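Local coordinates for protein structure-specific endonuclease subunit SLX1 (Candida glabrata, PDB 4XLG) that probably acts as the catalytic subunit of the SLX1-SLX4 endonuclease, cutting branched DNA close to junctions during repair and recombination, at residues Gln220-Ile225 / Leu253-Arg258. The protein carries 1 engineered substitution. Numbering follows the deposited sequence. Where two conformers were deposited one is given.
With ZN (zinc ion), chain C.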
loop_
_atom_site.group_PDB
_atom_site.type_symbol
_atom_site.label_atom_id
_atom_site.label_comp_id
_atom_site.label_asym_id
_atom_site.label_seq_id
_atom_site.Cartn_x
_atom_site.Cartn_y
_atom_site.Cartn_z
ATOM N N GLN B 220 -7.187 -18.039 -18.120
ATOM C CA GLN B 220 -5.923 -18.266 -18.818
ATOM C C GLN B 220 -5.311 -19.650 -18.535
ATOM O O GLN B 220 -4.752 -20.256 -19.432
ATOM C CB GLN B 220 -4.907 -17.179 -18.446
ATOM C CG GLN B 220 -3.484 -17.450 -18.960
ATOM C CD GLN B 220 -3.270 -17.041 -20.416
ATOM O OE1 GLN B 220 -4.082 -16.331 -21.012
ATOM N NE2 GLN B 220 -2.165 -17.489 -20.988
ATOM N N PHE B 221 -5.438 -20.139 -17.296
ATOM C CA PHE B 221 -4.784 -21.390 -16.869
ATOM C C PHE B 221 -5.684 -22.624 -16.827
ATOM O O PHE B 221 -5.299 -23.665 -17.341
ATOM C CB PHE B 221 -4.136 -21.187 -15.493
ATOM C CG PHE B 221 -3.337 -19.932 -15.411
ATOM C CD1 PHE B 221 -2.056 -19.874 -15.947
ATOM C CD2 PHE B 221 -3.886 -18.796 -14.873
ATOM C CE1 PHE B 221 -1.340 -18.696 -15.917
ATOM C CE2 PHE B 221 -3.162 -17.600 -14.815
ATOM C CZ PHE B 221 -1.893 -17.553 -15.338
ATOM N N CYS B 222 -6.878 -22.532 -16.239
ATOM C CA CYS B 222 -7.709 -23.743 -16.107
ATOM C C CYS B 222 -8.809 -23.828 -17.171
ATOM O O CYS B 222 -9.484 -24.860 -17.294
ATOM C CB CYS B 222 -8.338 -23.810 -14.717
ATOM S SG CYS B 222 -9.809 -22.778 -14.528
ATOM N N ASN B 223 -8.997 -22.738 -17.919
ATOM C CA ASN B 223 -9.902 -22.706 -19.100
ATOM C C ASN B 223 -11.409 -22.676 -18.803
ATOM O O ASN B 223 -12.227 -22.657 -19.733
ATOM C CB ASN B 223 -9.620 -23.899 -20.036
ATOM C CG ASN B 223 -8.206 -23.887 -20.578
ATOM O OD1 ASN B 223 -7.774 -22.908 -21.185
ATOM N ND2 ASN B 223 -7.466 -24.966 -20.338
ATOM N N LYS B 224 -11.799 -22.682 -17.537
ATOM C CA LYS B 224 -13.219 -22.623 -17.225
ATOM C C LYS B 224 -13.728 -21.210 -17.424
ATOM O O LYS B 224 -12.967 -20.244 -17.301
ATOM C CB LYS B 224 -13.491 -23.080 -15.807
ATOM C CG LYS B 224 -13.121 -24.525 -15.548
ATOM C CD LYS B 224 -13.212 -24.777 -14.059
ATOM C CE LYS B 224 -12.818 -26.190 -13.708
ATOM N NZ LYS B 224 -12.719 -26.282 -12.230
ATOM N N ILE B 225 -15.015 -21.095 -17.744
ATOM C CA ILE B 225 -15.628 -19.797 -18.013
ATOM C C ILE B 225 -15.536 -18.845 -16.829
ATOM O O ILE B 225 -15.747 -19.232 -15.675
ATOM C CB ILE B 225 -17.119 -19.961 -18.422
ATOM C CG1 ILE B 225 -17.212 -20.638 -19.783
ATOM C CG2 ILE B 225 -17.817 -18.614 -18.472
ATOM C CD1 ILE B 225 -16.772 -19.755 -20.924
ATOM N N LEU B 253 -8.250 -15.858 -9.617
ATOM C CA LEU B 253 -7.167 -15.402 -8.752
ATOM C C LEU B 253 -6.317 -16.586 -8.251
ATOM O O LEU B 253 -5.071 -16.521 -8.247
ATOM C CB LEU B 253 -7.708 -14.628 -7.545
ATOM C CG LEU B 253 -6.631 -13.988 -6.645
ATOM C CD1 LEU B 253 -5.732 -12.984 -7.415
ATOM C CD2 LEU B 253 -7.264 -13.310 -5.405
ATOM N N ALA B 254 -6.981 -17.656 -7.815
ATOM C CA ALA B 254 -6.239 -18.837 -7.345
ATOM C C ALA B 254 -5.352 -19.408 -8.432
ATOM O O ALA B 254 -4.227 -19.851 -8.159
ATOM C CB ALA B 254 -7.186 -19.928 -6.827
ATOM N N CYS B 255 -5.858 -19.430 -9.662
ATOM C CA CYS B 255 -5.077 -19.961 -10.772
ATOM C C CYS B 255 -3.852 -19.091 -11.083
ATOM O O CYS B 255 -2.768 -19.615 -11.369
ATOM C CB CYS B 255 -5.968 -20.115 -12.005
ATOM S SG CYS B 255 -7.205 -21.422 -11.695
ATOM N N ALA B 256 -4.036 -17.772 -11.056
ATOM C CA ALA B 256 -2.939 -16.859 -11.310
ATOM C C ALA B 256 -1.904 -17.017 -10.191
ATOM O O ALA B 256 -0.698 -17.128 -10.449
ATOM C CB ALA B 256 -3.436 -15.427 -11.383
ATOM N N TYR B 257 -2.390 -17.067 -8.953
ATOM C CA TYR B 257 -1.502 -17.225 -7.798
ATOM C C TYR B 257 -0.611 -18.450 -7.954
ATOM O O TYR B 257 0.622 -18.383 -7.789
ATOM C CB TYR B 257 -2.320 -17.318 -6.496
ATOM C CG TYR B 257 -1.426 -17.588 -5.305
ATOM C CD1 TYR B 257 -0.718 -16.535 -4.697
ATOM C CD2 TYR B 257 -1.235 -18.895 -4.828
ATOM C CE1 TYR B 257 0.160 -16.790 -3.604
ATOM C CE2 TYR B 257 -0.396 -19.145 -3.741
ATOM C CZ TYR B 257 0.290 -18.099 -3.133
ATOM O OH TYR B 257 1.157 -18.390 -2.074
ATOM N N ARG B 258 -1.258 -19.575 -8.267
ATOM C CA ARG B 258 -0.559 -20.847 -8.446
ATOM C C ARG B 258 0.507 -20.752 -9.518
ATOM O O ARG B 258 1.637 -21.232 -9.343
ATOM C CB ARG B 258 -1.544 -21.952 -8.803
ATOM C CG ARG B 258 -2.106 -22.684 -7.610
ATOM C CD ARG B 258 -1.534 -24.092 -7.532
ATOM N NE ARG B 258 -1.970 -24.917 -8.655
ATOM C CZ ARG B 258 -1.557 -26.156 -8.863
ATOM N NH1 ARG B 258 -0.694 -26.716 -8.026
ATOM N NH2 ARG B 258 -2.012 -26.837 -9.904
HETATM ZN ZN ZN C . -8.802 -20.930 -13.448
#
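The loop carrying Phe-221 and Cys-222 runs past the first turn of helix 253-260 and comes nearest at Phe-221 and Cys-255, whose CA atoms lie 6.3 Å apart. A zinc ion joins the two segments: Cys-222 SG and Cys-255 SG each bind it at 2.4 Å, and Cys-219 and His-252 complete the site of three cysteines and one histidine. Cys-255 SG stands anti to its own carbonyl carbon (chi1 -67°), which directs it off the helix to the metal. On the loop side, the backbone N of Lys-224 gives a weak but nearly straight hydrogen bond to Cys-222 SG (3.6 Å, 167°). Beside the metal, the Phe-221 ring leans on the helix: CD2 lies 3.8 Å from Cys-255 CB, and CE2 approaches Ala-256 CA obliquely at 3.6 Å. Cys-255 O sits over one ring face, displaced toward the rim, while Gln-220 CG covers the centre of the opposite face. Tyr-259, one helical turn after Cys-255, also meets this ring. The CxxC loop and the helix of this predicted SLX1-type zinc finger are thus held by metal-thiolate bonds, with the apolar contacts of the Phe-221 ring beside them, and the N-H donated to Cys-222 SG would be expected to offset part of the thiolate charge.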